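PDB 3SIM: protein, Family 18 Chitinase from Crocus vernus, which probably binds chitin and hydrolyses its beta-1,4 linkages between N-acetylglucosamine units, as a family 18 glycosyl hydrolase with a TIM-barrel fold. Local coordinates for residues T91-Q95 and Y126-T132; N135-E139 and N174-N178; D166-L170 and S208-G212. All coordinates share one frame. Residue numbers count along the deposited sequence, not the author numbering.

Interaction 1 (T91-Q95 and Y126-T132); sequences TVQFQ and YEHFQNT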
# COMPACT_ATOMS: atom_id res chain seq x y z
N THR A 91 -15.54 -4.16 10.24
CA THR A 91 -14.58 -4.83 9.41
C THR A 91 -14.85 -4.51 7.91
O THR A 91 -15.94 -4.53 7.48
CB THR A 91 -14.56 -6.34 9.69
OG1 THR A 91 -14.15 -6.57 11.02
CG2 THR A 91 -13.62 -7.04 8.75
N VAL A 92 -13.81 -4.21 7.14
CA VAL A 92 -13.95 -4.04 5.71
C VAL A 92 -13.86 -5.39 4.94
O VAL A 92 -12.83 -6.00 4.80
CB VAL A 92 -12.96 -2.98 5.12
CG1 VAL A 92 -13.03 -2.93 3.67
CG2 VAL A 92 -13.18 -1.63 5.72
N GLN A 93 -15.01 -5.79 4.46
CA GLN A 93 -15.24 -7.00 3.69
C GLN A 93 -15.38 -6.66 2.21
O GLN A 93 -16.23 -5.87 1.89
CB GLN A 93 -16.50 -7.73 4.17
CG GLN A 93 -16.46 -8.26 5.61
CD GLN A 93 -15.72 -9.55 5.80
OE1 GLN A 93 -15.51 -9.96 6.91
NE2 GLN A 93 -15.28 -10.16 4.72
N PHE A 94 -14.56 -7.25 1.35
CA PHE A 94 -14.78 -7.10 -0.09
C PHE A 94 -16.10 -7.74 -0.49
O PHE A 94 -16.33 -8.87 -0.26
CB PHE A 94 -13.68 -7.69 -0.98
CG PHE A 94 -13.80 -7.32 -2.44
CD1 PHE A 94 -13.19 -6.21 -2.91
CD2 PHE A 94 -14.56 -8.04 -3.32
CE1 PHE A 94 -13.33 -5.85 -4.20
CE2 PHE A 94 -14.66 -7.64 -4.62
CZ PHE A 94 -14.05 -6.55 -5.04
N GLN A 95 -16.94 -6.94 -1.11
CA GLN A 95 -18.25 -7.35 -1.56
C GLN A 95 -18.63 -6.77 -2.91
O GLN A 95 -18.63 -5.58 -3.05
CB GLN A 95 -19.32 -6.93 -0.55
CG GLN A 95 -19.00 -7.12 0.90
CD GLN A 95 -20.17 -6.82 1.78
OE1 GLN A 95 -21.25 -7.25 1.52
NE2 GLN A 95 -19.94 -6.09 2.81
N TYR A 126 -7.38 -4.76 0.37
CA TYR A 126 -8.44 -5.52 0.98
C TYR A 126 -7.86 -6.71 1.80
O TYR A 126 -6.95 -7.35 1.38
CB TYR A 126 -9.45 -5.97 -0.02
CG TYR A 126 -10.33 -4.92 -0.56
CD1 TYR A 126 -11.47 -4.52 0.11
CD2 TYR A 126 -10.05 -4.33 -1.78
CE1 TYR A 126 -12.27 -3.55 -0.39
CE2 TYR A 126 -10.85 -3.38 -2.30
CZ TYR A 126 -11.96 -2.98 -1.61
OH TYR A 126 -12.72 -2.02 -2.15
N GLU A 127 -8.38 -6.92 2.99
CA GLU A 127 -7.91 -7.93 3.92
C GLU A 127 -8.95 -9.01 4.44
O GLU A 127 -8.63 -9.87 5.20
CB GLU A 127 -7.10 -7.26 5.05
CG GLU A 127 -5.95 -6.32 4.59
CD GLU A 127 -5.07 -5.75 5.71
OE1 GLU A 127 -5.35 -5.95 6.86
OE2 GLU A 127 -4.10 -5.10 5.44
N HIS A 128 -10.20 -8.85 4.04
CA HIS A 128 -11.26 -9.74 4.43
C HIS A 128 -12.14 -10.11 3.27
O HIS A 128 -12.55 -9.29 2.52
CB HIS A 128 -12.04 -9.19 5.64
CG HIS A 128 -11.18 -8.74 6.76
ND1 HIS A 128 -10.82 -9.56 7.79
CD2 HIS A 128 -10.58 -7.56 7.00
CE1 HIS A 128 -10.04 -8.91 8.61
NE2 HIS A 128 -9.87 -7.70 8.15
N PHE A 129 -12.34 -11.40 3.12
CA PHE A 129 -12.98 -12.01 1.98
C PHE A 129 -14.17 -12.98 2.29
O PHE A 129 -14.53 -13.76 1.48
CB PHE A 129 -11.94 -12.61 1.01
CG PHE A 129 -10.80 -11.68 0.62
CD1 PHE A 129 -10.86 -10.94 -0.51
CD2 PHE A 129 -9.69 -11.57 1.38
CE1 PHE A 129 -9.81 -10.10 -0.89
CE2 PHE A 129 -8.67 -10.72 1.02
CZ PHE A 129 -8.72 -10.03 -0.12
N GLN A 130 -14.75 -12.88 3.46
CA GLN A 130 -15.79 -13.76 3.94
C GLN A 130 -17.12 -13.67 3.18
O GLN A 130 -17.91 -14.52 3.29
CB GLN A 130 -16.03 -13.58 5.43
CG GLN A 130 -15.08 -14.23 6.33
CD GLN A 130 -15.26 -13.78 7.76
OE1 GLN A 130 -15.91 -14.43 8.51
NE2 GLN A 130 -14.67 -12.70 8.12
N ASN A 131 -17.34 -12.61 2.44
CA ASN A 131 -18.52 -12.43 1.62
C ASN A 131 -18.27 -12.42 0.08
O ASN A 131 -19.04 -11.87 -0.65
CB ASN A 131 -19.30 -11.17 2.04
CG ASN A 131 -19.64 -11.15 3.51
OD1 ASN A 131 -20.24 -12.03 4.00
ND2 ASN A 131 -19.22 -10.16 4.19
N THR A 132 -17.15 -12.98 -0.34
CA THR A 132 -16.70 -13.03 -1.70
C THR A 132 -15.96 -14.33 -2.02
O THR A 132 -15.87 -15.19 -1.23
CB THR A 132 -15.82 -11.80 -2.09
OG1 THR A 132 -15.88 -11.61 -3.48
CG2 THR A 132 -14.36 -11.96 -1.61
O HOH W 1 -10.38 -5.25 4.04
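F94 has the largest share of this loop-loop contact, which covers 575 Å². Its backbone N donates to the carbonyl O of H128 (3.1 Å, 166°), joining the two segments near their middle, while its ring turns inward so that its edge meets the face of Y126. This T-shaped pair has centroids 4.9 Å apart and planes at 86°. T132 OG1 lies 3.8 Å from F94 CD2, at the ring edge, and F137 of helix 134-150 meets the F94 ring edge-to-face.

Q93 leaves the backbone sideways, but its end bends over the chain at H128-Q130, and its CG lies 3.6 Å from N131 ND2. Next to it, H128 offers one imidazole face to T91, whose CG2 sits 3.6 Å from the ring centroid in a CH-pi contact; H128 CB also packs 3.4 Å from V92 O. Water 1 fills the space beside it, donating to V92 O (2.7 Å) and accepting from E127 N (2.8 Å). A type I turn, F129 to T132, brings the second loop back to F94.

Segment 91-95 lies in the excursion, with hairpin 86-87/90-91, after TIM-barrel strand 76-83; 126-132 directly follows its parallel neighbour 121-125. E127 ends the DxxDxDxE signature of family 18, whose glutamate is the general acid in active relatives, so the contact lies at the probable catalytic end of the barrel.

Interaction 2 (N135-E139 and N174-N178); sequences NTFAE and NEYKN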
# COMPACT_ATOMS: atom_id res chain seq x y z
N ASN A 135 -12.01 -15.59 -7.44
CA ASN A 135 -12.19 -15.21 -8.83
C ASN A 135 -12.90 -13.86 -9.05
O ASN A 135 -12.51 -13.10 -9.88
CB ASN A 135 -12.78 -16.36 -9.64
CG ASN A 135 -11.83 -17.54 -9.75
OD1 ASN A 135 -10.66 -17.38 -9.84
ND2 ASN A 135 -12.35 -18.68 -9.70
N THR A 136 -13.93 -13.61 -8.25
CA THR A 136 -14.71 -12.39 -8.27
C THR A 136 -13.87 -11.17 -7.91
O THR A 136 -13.90 -10.20 -8.60
CB THR A 136 -16.01 -12.49 -7.33
OG1 THR A 136 -16.93 -13.45 -7.84
CG2 THR A 136 -16.66 -11.17 -7.18
N PHE A 137 -13.07 -11.31 -6.86
CA PHE A 137 -12.03 -10.35 -6.46
C PHE A 137 -10.96 -10.14 -7.54
O PHE A 137 -10.67 -9.08 -7.87
CB PHE A 137 -11.31 -10.84 -5.16
CG PHE A 137 -10.23 -9.91 -4.63
CD1 PHE A 137 -10.54 -8.64 -4.13
CD2 PHE A 137 -8.92 -10.27 -4.64
CE1 PHE A 137 -9.49 -7.83 -3.65
CE2 PHE A 137 -7.96 -9.45 -4.18
CZ PHE A 137 -8.23 -8.27 -3.67
N ALA A 138 -10.42 -11.20 -8.10
CA ALA A 138 -9.43 -11.08 -9.14
C ALA A 138 -9.93 -10.32 -10.39
O ALA A 138 -9.26 -9.50 -10.87
CB ALA A 138 -8.88 -12.43 -9.52
N GLU A 139 -11.12 -10.66 -10.83
CA GLU A 139 -11.78 -10.03 -11.94
C GLU A 139 -12.13 -8.56 -11.72
O GLU A 139 -11.81 -7.81 -12.54
CB GLU A 139 -13.05 -10.76 -12.33
CG GLU A 139 -12.95 -11.89 -13.23
CD GLU A 139 -14.30 -12.62 -13.46
OE1 GLU A 139 -15.27 -11.99 -13.91
OE2 GLU A 139 -14.34 -13.82 -13.18
N ASN A 174 -1.74 -14.05 -10.79
CA ASN A 174 -1.72 -14.99 -11.88
C ASN A 174 -2.66 -14.63 -13.04
O ASN A 174 -2.31 -14.78 -14.14
CB ASN A 174 -1.96 -16.42 -11.41
CG ASN A 174 -0.87 -16.94 -10.47
OD1 ASN A 174 -1.16 -17.62 -9.56
ND2 ASN A 174 0.34 -16.62 -10.73
N GLU A 175 -3.84 -14.15 -12.73
CA GLU A 175 -4.74 -13.59 -13.73
C GLU A 175 -4.38 -12.25 -14.45
O GLU A 175 -4.83 -12.05 -15.52
CB GLU A 175 -6.20 -13.64 -13.27
CG GLU A 175 -6.72 -15.03 -12.94
CD GLU A 175 -8.14 -15.02 -12.35
OE1 GLU A 175 -8.96 -14.29 -12.80
OE2 GLU A 175 -8.46 -15.75 -11.44
N TYR A 176 -3.69 -11.35 -13.78
CA TYR A 176 -3.38 -10.00 -14.25
C TYR A 176 -1.94 -9.52 -14.02
O TYR A 176 -1.72 -8.40 -13.69
CB TYR A 176 -4.40 -8.96 -13.73
CG TYR A 176 -5.82 -9.18 -14.15
CD1 TYR A 176 -6.35 -8.53 -15.22
CD2 TYR A 176 -6.60 -10.11 -13.52
CE1 TYR A 176 -7.67 -8.76 -15.63
CE2 TYR A 176 -7.85 -10.38 -13.89
CZ TYR A 176 -8.43 -9.70 -14.96
OH TYR A 176 -9.70 -9.98 -15.31
N LYS A 177 -0.96 -10.38 -14.24
CA LYS A 177 0.45 -10.13 -13.89
C LYS A 177 1.03 -8.90 -14.59
O LYS A 177 1.69 -8.15 -13.97
CB LYS A 177 1.34 -11.38 -14.02
CG LYS A 177 2.75 -11.15 -14.54
CD LYS A 177 2.80 -11.25 -16.01
CE LYS A 177 2.78 -12.68 -16.53
NZ LYS A 177 2.02 -12.82 -17.76
N ASN A 178 0.67 -8.65 -15.82
CA ASN A 178 1.10 -7.42 -16.47
C ASN A 178 0.50 -6.10 -15.99
O ASN A 178 0.94 -5.08 -16.37
CB ASN A 178 0.94 -7.49 -17.96
CG ASN A 178 -0.44 -7.59 -18.36
OD1 ASN A 178 -1.23 -6.68 -18.23
O HOH W 2 -11.40 -14.83 -12.59
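Two helices of the outer layer come together here through a few side chains, burying just 197 Å². The conformation of E175 largely sets the contact. With chi1 at m and chi2 at t, its side chain reaches out from the last turn of helix 166-175 to the helix at 135-139, where E175 OE1 comes within 3.8 Å of the methyl CB of A138. The CA-to-CB bond of A138 points toward the other segment, and its small size lets the backbones approach to 7.0 Å between its CA and that of E175.

E139 behaves differently: its CA-CB bond points away, yet the m, t side chain folds so that its carboxylate still faces the gap where water 2 sits beside E175. This water is placed to donate to E175 OE1 (2.5 Å) and to E139 OE2 (3.2 Å), but it has more acceptors in reach than protons, so not all of them can receive one at once. N135, also an m rotamer, starts sideways and brings its end toward the E175 carboxylate.

Y176, the first residue to leave helical angles, directs its m side chain across the gap. Its CE2 lies 3.4 Å from A138 O, and its OH 4.0 Å from E139 CA, so the tyrosine lies against the backbone of A138 and E139. F137, by contrast, adopts t and turns inward, stacking edge-to-face with F129, F94 and Y169.

The arrangement is lateral packing of consecutive helices, 134-150 and 166-175, with strand 156-159 between them in the chain, as in a (beta/alpha)8 barrel.

Interaction 3 (D166-L170 and S208-G212); sequences DEYYL and SKYKG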
# COMPACT_ATOMS: atom_id res chain seq x y z
N ASP A 166 -3.01 -14.79 0.89
CA ASP A 166 -2.28 -15.13 -0.30
C ASP A 166 -3.14 -15.78 -1.40
O ASP A 166 -2.86 -15.57 -2.51
CB ASP A 166 -1.06 -16.01 -0.00
CG ASP A 166 0.20 -15.22 0.31
OD1 ASP A 166 0.37 -14.10 -0.11
OD2 ASP A 166 0.96 -15.78 0.97
N GLU A 167 -4.16 -16.53 -1.04
CA GLU A 167 -4.99 -17.24 -2.00
C GLU A 167 -5.70 -16.26 -2.96
O GLU A 167 -5.67 -16.45 -4.12
CB GLU A 167 -5.97 -18.21 -1.31
CG GLU A 167 -6.83 -18.98 -2.29
CD GLU A 167 -7.77 -20.03 -1.69
OE1 GLU A 167 -8.10 -19.96 -0.54
OE2 GLU A 167 -8.19 -20.91 -2.42
N TYR A 168 -6.26 -15.21 -2.38
CA TYR A 168 -6.92 -14.10 -3.07
C TYR A 168 -6.04 -13.24 -3.96
O TYR A 168 -6.30 -13.08 -5.09
CB TYR A 168 -7.68 -13.25 -2.04
CG TYR A 168 -8.61 -14.06 -1.18
CD1 TYR A 168 -9.81 -14.47 -1.65
CD2 TYR A 168 -8.22 -14.48 0.07
CE1 TYR A 168 -10.62 -15.24 -0.91
CE2 TYR A 168 -9.05 -15.25 0.85
CZ TYR A 168 -10.25 -15.64 0.35
OH TYR A 168 -11.09 -16.37 1.10
N TYR A 169 -4.92 -12.81 -3.40
CA TYR A 169 -3.88 -12.11 -4.12
C TYR A 169 -3.15 -12.88 -5.24
O TYR A 169 -2.82 -12.34 -6.23
CB TYR A 169 -2.95 -11.33 -3.17
CG TYR A 169 -3.67 -10.16 -2.53
CD1 TYR A 169 -3.82 -8.99 -3.22
CD2 TYR A 169 -4.29 -10.26 -1.28
CE1 TYR A 169 -4.50 -7.96 -2.73
CE2 TYR A 169 -4.98 -9.19 -0.75
CZ TYR A 169 -5.09 -8.03 -1.50
OH TYR A 169 -5.74 -6.98 -1.08
N LEU A 170 -2.90 -14.15 -5.03
CA LEU A 170 -2.34 -15.02 -6.05
C LEU A 170 -3.26 -15.21 -7.27
O LEU A 170 -2.84 -15.19 -8.35
CB LEU A 170 -1.84 -16.37 -5.50
CG LEU A 170 -0.53 -16.39 -4.68
CD1 LEU A 170 -0.38 -17.65 -3.95
CD2 LEU A 170 0.65 -16.05 -5.54
N SER A 208 9.10 -16.52 -4.72
CA SER A 208 8.63 -17.68 -5.31
C SER A 208 7.09 -17.71 -5.49
O SER A 208 6.78 -18.08 -6.58
CB SER A 208 9.03 -18.92 -4.50
OG SER A 208 10.41 -18.96 -4.39
N LYS A 209 6.27 -17.37 -4.51
CA LYS A 209 4.85 -17.45 -4.67
C LYS A 209 4.45 -16.47 -5.81
O LYS A 209 3.74 -16.84 -6.68
CB LYS A 209 4.15 -17.07 -3.36
CG LYS A 209 4.00 -18.12 -2.25
CD LYS A 209 3.47 -17.54 -0.94
CE LYS A 209 4.54 -16.81 -0.13
NZ LYS A 209 4.14 -16.33 1.19
N TYR A 210 4.97 -15.24 -5.75
CA TYR A 210 4.75 -14.18 -6.74
C TYR A 210 5.85 -14.11 -7.86
O TYR A 210 6.52 -13.14 -8.06
CB TYR A 210 4.40 -12.82 -6.08
CG TYR A 210 3.17 -12.84 -5.17
CD1 TYR A 210 1.90 -12.50 -5.63
CD2 TYR A 210 3.29 -13.22 -3.85
CE1 TYR A 210 0.84 -12.56 -4.83
CE2 TYR A 210 2.21 -13.25 -3.05
CZ TYR A 210 0.99 -12.93 -3.52
OH TYR A 210 -0.04 -12.98 -2.65
N LYS A 211 6.01 -15.22 -8.54
CA LYS A 211 7.15 -15.41 -9.39
C LYS A 211 7.19 -14.41 -10.51
O LYS A 211 6.28 -14.29 -11.25
CB LYS A 211 7.12 -16.81 -9.97
CG LYS A 211 8.41 -17.28 -10.50
CD LYS A 211 8.27 -18.67 -10.94
N GLY A 212 8.29 -13.69 -10.60
CA GLY A 212 8.39 -12.62 -11.54
C GLY A 212 7.71 -11.31 -11.18
O GLY A 212 7.68 -10.40 -11.94
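Polar interactions centre on the carboxylate of D166, which opens helix 166-175 and divides its two oxygens between two partners. Y210 OH donates to D166 OD1 at 2.8 Å, and K209 NZ forms a salt bridge with D166 OD2 at 3.2 Å. Y185, in the loop after strand 182-184, adds its hydroxyl to both D166 OD2 and K209 NZ, so the charged pair is part of a small network in a buried setting.

The apolar side of the contact is built on the Y210 ring. L170, four residues after D166 and thus one helical turn along, starts off sideways but brings its CD2 over the ring face, 3.7 Å from the centroid and 15° off the normal, in a CH-pi contact; L170 CD2 lies 3.6 Å from Y210 CE1. Y169 CB packs 4.3 Å from Y210 CZ. F173 meets the Y210 ring edge-to-face, while P161 packs against it from a loop. Two carbon-to-oxygen pairs, Y169 CB to Y210 OH and L170 CD2 to K209 O, are close van der Waals approaches, each 3.4 Å.

K209 points toward the other segment, while Y210, just past helix 196-209, starts sideways and brings its hydroxyl to the same carboxylate. The start of helix 166-175 is thereby joined to the end of helix 196-209, the next helix of the alternating beta-alpha order of the TIM barrel.

How the interactions relate
The three contacts differ in depth. Interaction 1 is partly buried and the most extensive, interaction 3 is buried, and interaction 2 lies at the surface. Their chemistry follows: aromatic packing and a backbone hydrogen bond between loops in the first, a water between carboxylates in the second, and an enclosed salt bridge with a tyrosine hydroxyl in the third. Interactions 2 and 3 share helix 166-175, at its end and start respectively. F137, which takes no part in interaction 2 itself, joins helix 134-150 to the other two: its ring packs on F94, Y126 and F129 of interaction 1 and on Y169 of interaction 3. Y169 OH lies 2.8 Å from Y126 O, a probable hydrogen bond.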